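PDB 3RRX: Exo-1,3/1,4-beta-glucanase from Pseudoalteromonas sp., which probably hydrolyses beta-1,3 and beta-1,4 linkages in glucans, acting from the chain end as an exo-beta-glucanase of glycoside hydrolase family 3. Local coordinates for residues 85-90 with 367-372; 63-68 with 105-110. The protein carries 1 engineered substitution. All coordinates share one frame; numbering follows the deposited sequence.

Interaction 1. Residues 85-90 with 367-372; sequences YADEMY and SKPSAR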
ATOM      1  N   TYR A  85      12.951  11.954  18.796  1.00 18.32           N
ATOM      2  CA  TYR A  85      11.635  11.534  19.254  1.00 21.85           C
ATOM      3  C   TYR A  85      11.651  10.044  19.591  1.00 21.11           C
ATOM      4  O   TYR A  85      11.127   9.619  20.628  1.00 20.63           O
ATOM      5  CB  TYR A  85      10.581  11.827  18.184  1.00 20.81           C
ATOM      6  CG  TYR A  85       9.166  11.655  18.674  1.00 21.55           C
ATOM      7  CD1 TYR A  85       8.464  12.720  19.222  1.00 27.80           C
ATOM      8  CD2 TYR A  85       8.534  10.416  18.606  1.00 25.69           C
ATOM      9  CE1 TYR A  85       7.168  12.559  19.677  1.00 27.10           C
ATOM     10  CE2 TYR A  85       7.246  10.250  19.054  1.00 21.49           C
ATOM     11  CZ  TYR A  85       6.565  11.321  19.585  1.00 25.64           C
ATOM     12  OH  TYR A  85       5.278  11.142  20.035  1.00 24.65           O
ATOM     13  N   ALA A  86      12.259   9.245  18.720  1.00 17.08           N
ATOM     14  CA  ALA A  86      12.332   7.804  18.959  1.00 18.70           C
ATOM     15  C   ALA A  86      13.096   7.505  20.249  1.00 19.87           C
ATOM     16  O   ALA A  86      12.676   6.660  21.052  1.00 17.67           O
ATOM     17  CB  ALA A  86      12.961   7.086  17.756  1.00 16.86           C
ATOM     18  N   ASP A  87      14.204   8.215  20.468  1.00 18.27           N
ATOM     19  CA  ASP A  87      14.991   8.035  21.695  1.00 20.27           C
ATOM     20  C   ASP A  87      14.161   8.368  22.933  1.00 17.23           C
ATOM     21  O   ASP A  87      14.210   7.651  23.925  1.00 22.43           O
ATOM     22  CB  ASP A  87      16.261   8.912  21.696  1.00 19.99           C
ATOM     23  CG  ASP A  87      17.404   8.313  20.886  1.00 24.53           C
ATOM     24  OD1 ASP A  87      17.252   7.187  20.360  1.00 17.59           O
ATOM     25  OD2 ASP A  87      18.470   8.978  20.776  1.00 21.60           O
ATOM     26  N   GLU A  88      13.426   9.474  22.889  1.00 17.66           N
ATOM     27  CA  GLU A  88      12.656   9.894  24.056  1.00 21.08           C
ATOM     28  C   GLU A  88      11.644   8.832  24.451  1.00 19.63           C
ATOM     29  O   GLU A  88      11.555   8.453  25.616  1.00 19.78           O
ATOM     30  CB  GLU A  88      11.929  11.213  23.802  1.00 18.26           C
ATOM     31  CG  GLU A  88      12.810  12.442  23.922  1.00 29.00           C
ATOM     32  CD  GLU A  88      11.992  13.689  24.211  1.00 35.25           C
ATOM     33  OE1 GLU A  88      11.841  14.041  25.402  1.00 36.66           O
ATOM     34  OE2 GLU A  88      11.482  14.298  23.249  1.00 33.55           O
ATOM     35  N   MET A  89      10.877   8.358  23.476  1.00 20.92           N
ATOM     36  CA  MET A  89       9.904   7.304  23.733  1.00 18.00           C
ATOM     37  C   MET A  89      10.568   6.011  24.191  1.00 19.78           C
ATOM     38  O   MET A  89      10.086   5.344  25.106  1.00 22.53           O
ATOM     39  CB  MET A  89       9.051   7.063  22.489  1.00 16.79           C
ATOM     40  CG  MET A  89       8.100   8.202  22.194  1.00 19.42           C
ATOM     41  SD  MET A  89       6.925   8.409  23.546  1.00 24.46           S
ATOM     42  CE  MET A  89       5.947   9.784  22.953  1.00 22.09           C
ATOM     43  N   TYR A  90      11.673   5.652  23.553  1.00 17.88           N
ATOM     44  CA  TYR A  90      12.412   4.460  23.941  1.00 18.22           C
ATOM     45  C   TYR A  90      12.859   4.542  25.408  1.00 23.20           C
ATOM     46  O   TYR A  90      12.696   3.588  26.174  1.00 21.23           O
ATOM     47  CB  TYR A  90      13.612   4.258  23.008  1.00 18.54           C
ATOM     48  CG  TYR A  90      14.566   3.178  23.457  1.00 18.53           C
ATOM     49  CD1 TYR A  90      14.460   1.873  22.973  1.00 22.09           C
ATOM     50  CD2 TYR A  90      15.575   3.458  24.361  1.00 19.99           C
ATOM     51  CE1 TYR A  90      15.345   0.885  23.384  1.00 18.56           C
ATOM     52  CE2 TYR A  90      16.456   2.485  24.777  1.00 23.94           C
ATOM     53  CZ  TYR A  90      16.331   1.196  24.290  1.00 24.82           C
ATOM     54  OH  TYR A  90      17.218   0.230  24.710  1.00 32.61           O
ATOM     55  N   SER A 367      20.857  -1.025  20.678  1.00 22.33           N
ATOM     56  CA  SER A 367      20.970   0.207  21.444  0.50 21.89           C
ATOM     57  C   SER A 367      19.711   1.041  21.279  1.00 18.08           C
ATOM     58  O   SER A 367      18.777   0.635  20.589  1.00 19.00           O
ATOM     59  CB  SER A 367      22.162   1.012  20.939  0.50 22.47           C
ATOM     60  OG  SER A 367      22.034   1.240  19.546  0.50 22.59           O
ATOM     61  N   LYS A 368      19.692   2.217  21.892  1.00 17.10           N
ATOM     62  CA  LYS A 368      18.583   3.137  21.681  1.00 18.77           C
ATOM     63  C   LYS A 368      18.545   3.509  20.196  1.00 17.32           C
ATOM     64  O   LYS A 368      19.565   3.431  19.507  1.00 18.67           O
ATOM     65  CB  LYS A 368      18.737   4.381  22.557  1.00 19.46           C
ATOM     66  CG  LYS A 368      19.926   5.260  22.179  1.00 21.05           C
ATOM     67  CD  LYS A 368      20.058   6.453  23.121  1.00 21.61           C
ATOM     68  CE  LYS A 368      21.274   7.300  22.767  1.00 25.02           C
ATOM     69  NZ  LYS A 368      21.482   8.408  23.751  1.00 29.43           N
ATOM     70  N   PRO A 369      17.367   3.901  19.691  1.00 16.25           N
ATOM     71  CA  PRO A 369      17.189   4.130  18.250  1.00 17.65           C
ATOM     72  C   PRO A 369      18.319   4.937  17.571  1.00 19.94           C
ATOM     73  O   PRO A 369      18.872   4.470  16.569  1.00 16.83           O
ATOM     74  CB  PRO A 369      15.860   4.893  18.193  1.00 16.73           C
ATOM     75  CG  PRO A 369      15.073   4.301  19.352  1.00 16.78           C
ATOM     76  CD  PRO A 369      16.105   4.069  20.440  1.00 18.73           C
ATOM     77  N   SER A 370      18.666   6.113  18.098  1.00 17.60           N
ATOM     78  CA  SER A 370      19.628   6.985  17.406  1.00 17.52           C
ATOM     79  C   SER A 370      21.010   6.360  17.264  1.00 19.44           C
ATOM     80  O   SER A 370      21.800   6.773  16.412  1.00 22.27           O
ATOM     81  CB  SER A 370      19.763   8.342  18.111  1.00 18.03           C
ATOM     82  OG  SER A 370      20.372   8.176  19.379  1.00 14.96           O
ATOM     83  N   ALA A 371      21.307   5.372  18.099  1.00 18.06           N
ATOM     84  CA  ALA A 371      22.634   4.764  18.122  1.00 20.86           C
ATOM     85  C   ALA A 371      22.741   3.485  17.288  1.00 22.22           C
ATOM     86  O   ALA A 371      23.829   2.940  17.121  1.00 22.31           O
ATOM     87  CB  ALA A 371      23.065   4.497  19.567  1.00 21.40           C
ATOM     88  N   ARG A 372      21.619   2.998  16.763  1.00 18.63           N
ATOM     89  CA  ARG A 372      21.640   1.771  15.974  1.00 15.36           C
ATOM     90  C   ARG A 372      22.323   1.990  14.632  1.00 15.31           C
ATOM     91  O   ARG A 372      22.238   3.070  14.063  1.00 15.20           O
ATOM     92  CB  ARG A 372      20.212   1.251  15.752  1.00 14.73           C
ATOM     93  CG  ARG A 372      19.472   0.934  17.048  1.00 15.00           C
ATOM     94  CD  ARG A 372      17.989   0.586  16.822  1.00 17.51           C
ATOM     95  NE  ARG A 372      17.305   0.411  18.102  1.00 15.82           N
ATOM     96  CZ  ARG A 372      15.992   0.498  18.282  1.00 18.22           C
ATOM     97  NH1 ARG A 372      15.185   0.753  17.256  1.00 14.34           N
ATOM     98  NH2 ARG A 372      15.486   0.331  19.499  1.00 14.78           N
TER
HETATM   99  O   HOH W   1      19.385  10.080  23.022  1.00 29.68           O
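Asp87 reaches from its helix to Ser370 with both carboxylate oxygens. OD1 accepts the backbone amide of Ser370 on its syn side, Ser370 N lying 2.9 Å from Asp87 OD1 in a nearly straight bond and somewhat above the carboxylate plane. OD2 takes the hydroxyl of the same residue, a very short bond of 2.5 Å between Ser370 OG and Asp87 OD2. That hydroxyl can meet the acid because OG lies between its own backbone N and carbonyl carbon (chi1 67°). Held at both oxygens, the carboxylate has little freedom to turn. Lys368 stretches past it with an extended chain and stops short of a salt bridge. A water closes the gap, donating to Asp87 OD2 and accepting from Lys368 NZ at 2.8 Å, while the opposite charges probably still attract.

Helix 79-94 is one of the outer helices of the family 3 (alpha/beta)8 barrel, and 367-372 belongs to the loop between helices 344-361 and 384-397. Through its two bonds to Ser370 the acid ties the short 3-10 segment 369-371 to this helix. Pro369 is the apolar wedge: its CB rests 3.7 Å from Ala86 CB, and its CD presses against Tyr90 CG at 3.5 Å. Tyr90 has CG anti to its backbone N (chi1 171°), which turns the ring toward the loop, across the Lys368 side chain at about a right angle; Lys368 CA sits over one face, 3.9 Å from the ring centroid, in a CH-pi contact. Arg372 approaches Tyr90 obliquely, its guanidinium plane 81° from the ring and Tyr90 CE1 near the guanidinium's own edge. Its NE is bonded to Ser367 O, linking the two ends of 367-372, while NH1 forms a salt bridge with Glu156.

Interaction 2. Residues 63-68 with 105-110; sequences YLNGGN and TVWGTD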
ATOM      1  N   TYR A  63       3.721   2.260  19.689  1.00 11.27           N
ATOM      2  CA  TYR A  63       3.003   3.471  19.373  1.00 13.65           C
ATOM      3  C   TYR A  63       3.050   3.712  17.853  1.00 15.20           C
ATOM      4  O   TYR A  63       3.903   3.169  17.143  1.00 14.14           O
ATOM      5  CB  TYR A  63       3.539   4.658  20.201  1.00 17.43           C
ATOM      6  CG  TYR A  63       4.975   5.049  19.914  1.00 13.73           C
ATOM      7  CD1 TYR A  63       6.037   4.308  20.417  1.00 14.10           C
ATOM      8  CD2 TYR A  63       5.267   6.173  19.148  1.00 15.74           C
ATOM      9  CE1 TYR A  63       7.356   4.673  20.153  1.00 17.10           C
ATOM     10  CE2 TYR A  63       6.573   6.542  18.882  1.00 17.12           C
ATOM     11  CZ  TYR A  63       7.614   5.792  19.383  1.00 18.53           C
ATOM     12  OH  TYR A  63       8.917   6.179  19.115  1.00 18.09           O
ATOM     13  N   LEU A  64       2.108   4.494  17.357  1.00 11.57           N
ATOM     14  CA  LEU A  64       1.899   4.599  15.920  1.00 14.48           C
ATOM     15  C   LEU A  64       2.289   5.954  15.349  1.00 15.36           C
ATOM     16  O   LEU A  64       1.918   6.997  15.888  1.00 12.89           O
ATOM     17  CB  LEU A  64       0.433   4.332  15.591  1.00 10.58           C
ATOM     18  CG  LEU A  64       0.021   4.403  14.123  1.00 14.84           C
ATOM     19  CD1 LEU A  64       0.715   3.293  13.325  1.00 14.14           C
ATOM     20  CD2 LEU A  64      -1.499   4.294  13.993  1.00 16.82           C
ATOM     21  N   ASN A  65       3.037   5.913  14.249  1.00 14.01           N
ATOM     22  CA  ASN A  65       3.222   7.066  13.371  1.00 19.00           C
ATOM     23  C   ASN A  65       2.022   7.159  12.430  1.00 18.66           C
ATOM     24  O   ASN A  65       2.019   6.547  11.362  1.00 18.10           O
ATOM     25  CB  ASN A  65       4.493   6.901  12.530  1.00 16.26           C
ATOM     26  CG  ASN A  65       4.705   8.062  11.574  1.00 22.96           C
ATOM     27  OD1 ASN A  65       4.522   9.217  11.952  1.00 23.98           O
ATOM     28  ND2 ASN A  65       5.081   7.762  10.330  1.00 22.81           N
ATOM     29  N   GLY A  66       1.001   7.906  12.826  1.00 15.71           N
ATOM     30  CA  GLY A  66      -0.269   7.869  12.118  1.00 17.54           C
ATOM     31  C   GLY A  66      -0.179   8.489  10.736  1.00 31.87           C
ATOM     32  O   GLY A  66      -0.972   8.168   9.850  1.00 30.15           O
ATOM     33  N   GLY A  67       0.786   9.389  10.557  1.00 28.40           N
ATOM     34  CA  GLY A  67       1.065   9.954   9.248  1.00 35.63           C
ATOM     35  C   GLY A  67       0.555  11.365   9.054  1.00 37.86           C
ATOM     36  O   GLY A  67       0.940  12.045   8.099  1.00 38.36           O
ATOM     37  N   ASN A  68      -0.308  11.817   9.958  1.00 42.83           N
ATOM     38  CA  ASN A  68      -0.901  13.141   9.830  1.00 44.24           C
ATOM     39  C   ASN A  68       0.055  14.243  10.260  1.00 51.93           C
ATOM     40  O   ASN A  68      -0.055  15.380   9.800  1.00 56.61           O
ATOM     41  CB  ASN A  68      -2.212  13.238  10.615  1.00 49.09           C
ATOM     42  CG  ASN A  68      -2.954  14.537  10.347  0.50 54.09           C
ATOM     43  OD1 ASN A  68      -2.819  15.132   9.276  0.50 53.25           O
ATOM     44  ND2 ASN A  68      -3.738  14.985  11.323  0.50 53.17           N
ATOM     45  N   THR A 105       9.575  -0.275  23.993  1.00 16.05           N
ATOM     46  CA  THR A 105       8.447  -0.102  23.076  1.00 14.65           C
ATOM     47  C   THR A 105       8.984  -0.109  21.646  1.00 19.03           C
ATOM     48  O   THR A 105      10.201  -0.145  21.436  1.00 16.98           O
ATOM     49  CB  THR A 105       7.702   1.229  23.376  1.00 14.63           C
ATOM     50  OG1 THR A 105       6.480   1.303  22.629  1.00 15.21           O
ATOM     51  CG2 THR A 105       8.582   2.447  23.041  1.00 15.94           C
ATOM     52  N   VAL A 106       8.085  -0.112  20.663  1.00 17.34           N
ATOM     53  CA  VAL A 106       8.477   0.043  19.264  1.00 14.45           C
ATOM     54  C   VAL A 106       7.527   0.993  18.565  1.00 15.98           C
ATOM     55  O   VAL A 106       6.353   1.113  18.930  1.00 14.36           O
ATOM     56  CB  VAL A 106       8.459  -1.292  18.464  1.00 14.93           C
ATOM     57  CG1 VAL A 106       9.566  -2.226  18.923  1.00 16.83           C
ATOM     58  CG2 VAL A 106       7.076  -1.955  18.541  1.00 16.48           C
ATOM     59  N   TRP A 107       8.049   1.642  17.532  1.00 13.52           N
ATOM     60  CA  TRP A 107       7.313   2.593  16.734  1.00 12.64           C
ATOM     61  C   TRP A 107       6.867   1.858  15.467  1.00 12.86           C
ATOM     62  O   TRP A 107       7.657   1.145  14.849  1.00 12.27           O
ATOM     63  CB  TRP A 107       8.269   3.735  16.360  1.00 15.21           C
ATOM     64  CG  TRP A 107       7.619   5.020  15.998  1.00 17.61           C
ATOM     65  CD1 TRP A 107       6.288   5.256  15.825  1.00 16.88           C
ATOM     66  CD2 TRP A 107       8.282   6.273  15.776  1.00 15.44           C
ATOM     67  NE1 TRP A 107       6.083   6.583  15.503  1.00 19.03           N
ATOM     68  CE2 TRP A 107       7.291   7.225  15.480  1.00 17.26           C
ATOM     69  CE3 TRP A 107       9.616   6.678  15.811  1.00 16.22           C
ATOM     70  CZ2 TRP A 107       7.595   8.557  15.207  1.00 21.40           C
ATOM     71  CZ3 TRP A 107       9.916   8.001  15.546  1.00 15.99           C
ATOM     72  CH2 TRP A 107       8.909   8.923  15.247  1.00 17.87           C
ATOM     73  N   GLY A 108       5.615   2.038  15.072  1.00 12.25           N
ATOM     74  CA  GLY A 108       5.117   1.437  13.842  1.00 13.17           C
ATOM     75  C   GLY A 108       4.566   2.444  12.845  1.00 12.46           C
ATOM     76  O   GLY A 108       4.191   3.558  13.203  1.00 12.82           O
ATOM     77  N   THR A 109       4.503   2.046  11.581  1.00 12.53           N
ATOM     78  CA  THR A 109       4.044   2.942  10.541  1.00 12.10           C
ATOM     79  C   THR A 109       3.439   2.157   9.373  1.00 13.73           C
ATOM     80  O   THR A 109       3.835   1.033   9.094  1.00 14.13           O
ATOM     81  CB  THR A 109       5.221   3.820  10.017  1.00 14.83           C
ATOM     82  OG1 THR A 109       4.719   4.915   9.250  1.00 14.08           O
ATOM     83  CG2 THR A 109       6.169   2.988   9.160  1.00 12.68           C
ATOM     84  N   ASP A 110       2.485   2.768   8.683  1.00 14.93           N
ATOM     85  CA  ASP A 110       1.915   2.172   7.478  1.00 16.87           C
ATOM     86  C   ASP A 110       2.903   2.436   6.332  1.00 19.86           C
ATOM     87  O   ASP A 110       3.480   3.511   6.262  1.00 22.56           O
ATOM     88  CB  ASP A 110       0.553   2.816   7.200  1.00 19.70           C
ATOM     89  CG  ASP A 110      -0.330   1.973   6.297  1.00 21.45           C
ATOM     90  OD1 ASP A 110       0.022   0.808   6.024  1.00 19.18           O
ATOM     91  OD2 ASP A 110      -1.383   2.484   5.864  1.00 26.17           O
TER
HETATM   92  O   HOH W   2       1.078   5.099   9.333  1.00 24.19           O
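Tyr63 holds CG between its backbone N and carbonyl carbon (chi1 64°), a rotamer that swings its ring across toward the neighbouring strand, while Trp107 turns CG away from its own N (chi1 -158°) and lays the indole alongside. The two meet as an offset stack: the tyrosine and five-membered ring centroids are 4.1 Å apart and the planes 22° from parallel. Tyr63 CE2 lies over the indole face, 3.3 Å from Trp107 CD1, and Tyr63 OH continues across it to within 3.4 Å of Trp107 CD2. On the backbone side, Trp107 CA sits over one face of the Tyr63 ring, and Thr105 OG1, bonded to Phe60 O, lies at that ring's edge.

The strands pair in parallel, Tyr63 beside Trp107 and Leu64 beside Gly108. Tyr63 N donates to Val106 O, Gly108 N to Tyr63 O at 2.9 Å, and Asn65 N to Gly108 O at 2.8 Å. Asn65 and Thr109 point the same way, side by side, and Asn65 ND2 reaches Thr109 OG1 at 3.1 Å. Beyond them a water bridges Asn65 O and Asp110 N. Shortening the indole at Trp107 to an alanine is likely to leave the Tyr63 ring without its stacking partner and open a gap against Tyr85 and Trp82.

These are adjacent strands of the (alpha/beta)8 barrel, joined through helix 79-94 in a beta-alpha-beta unit. The face with Tyr63, Trp107 and Asn65 packs against that helix, at Trp82, Tyr85 and Met89, and helix 52-58 adds Met55. Leu64, from the opposite face, touches Phe159 of strand 157-162, whose backbone continues the sheet by bonding Thr109.

Along the chain the segments alternate: 63-68 comes first, then 85-90, 105-110 and, after most of the barrel, 367-372. The centres of interactions 1 and 2 lie about 14 Å apart, and helix 79-94 supplies one side of interaction 1 and packs on the strand pair of interaction 2, where Met89 CB approaches Tyr63 OH at 3.5 Å and Tyr85 meets both stacked rings. Glu156 makes a second connection, pairing with Arg372 of interaction 1 and with the backbone N of Trp107 in interaction 2. Helix and acid thus join an early, buried part of the (alpha/beta)8 barrel to the more exposed loop leading to helix 384-397 and on toward the second domain.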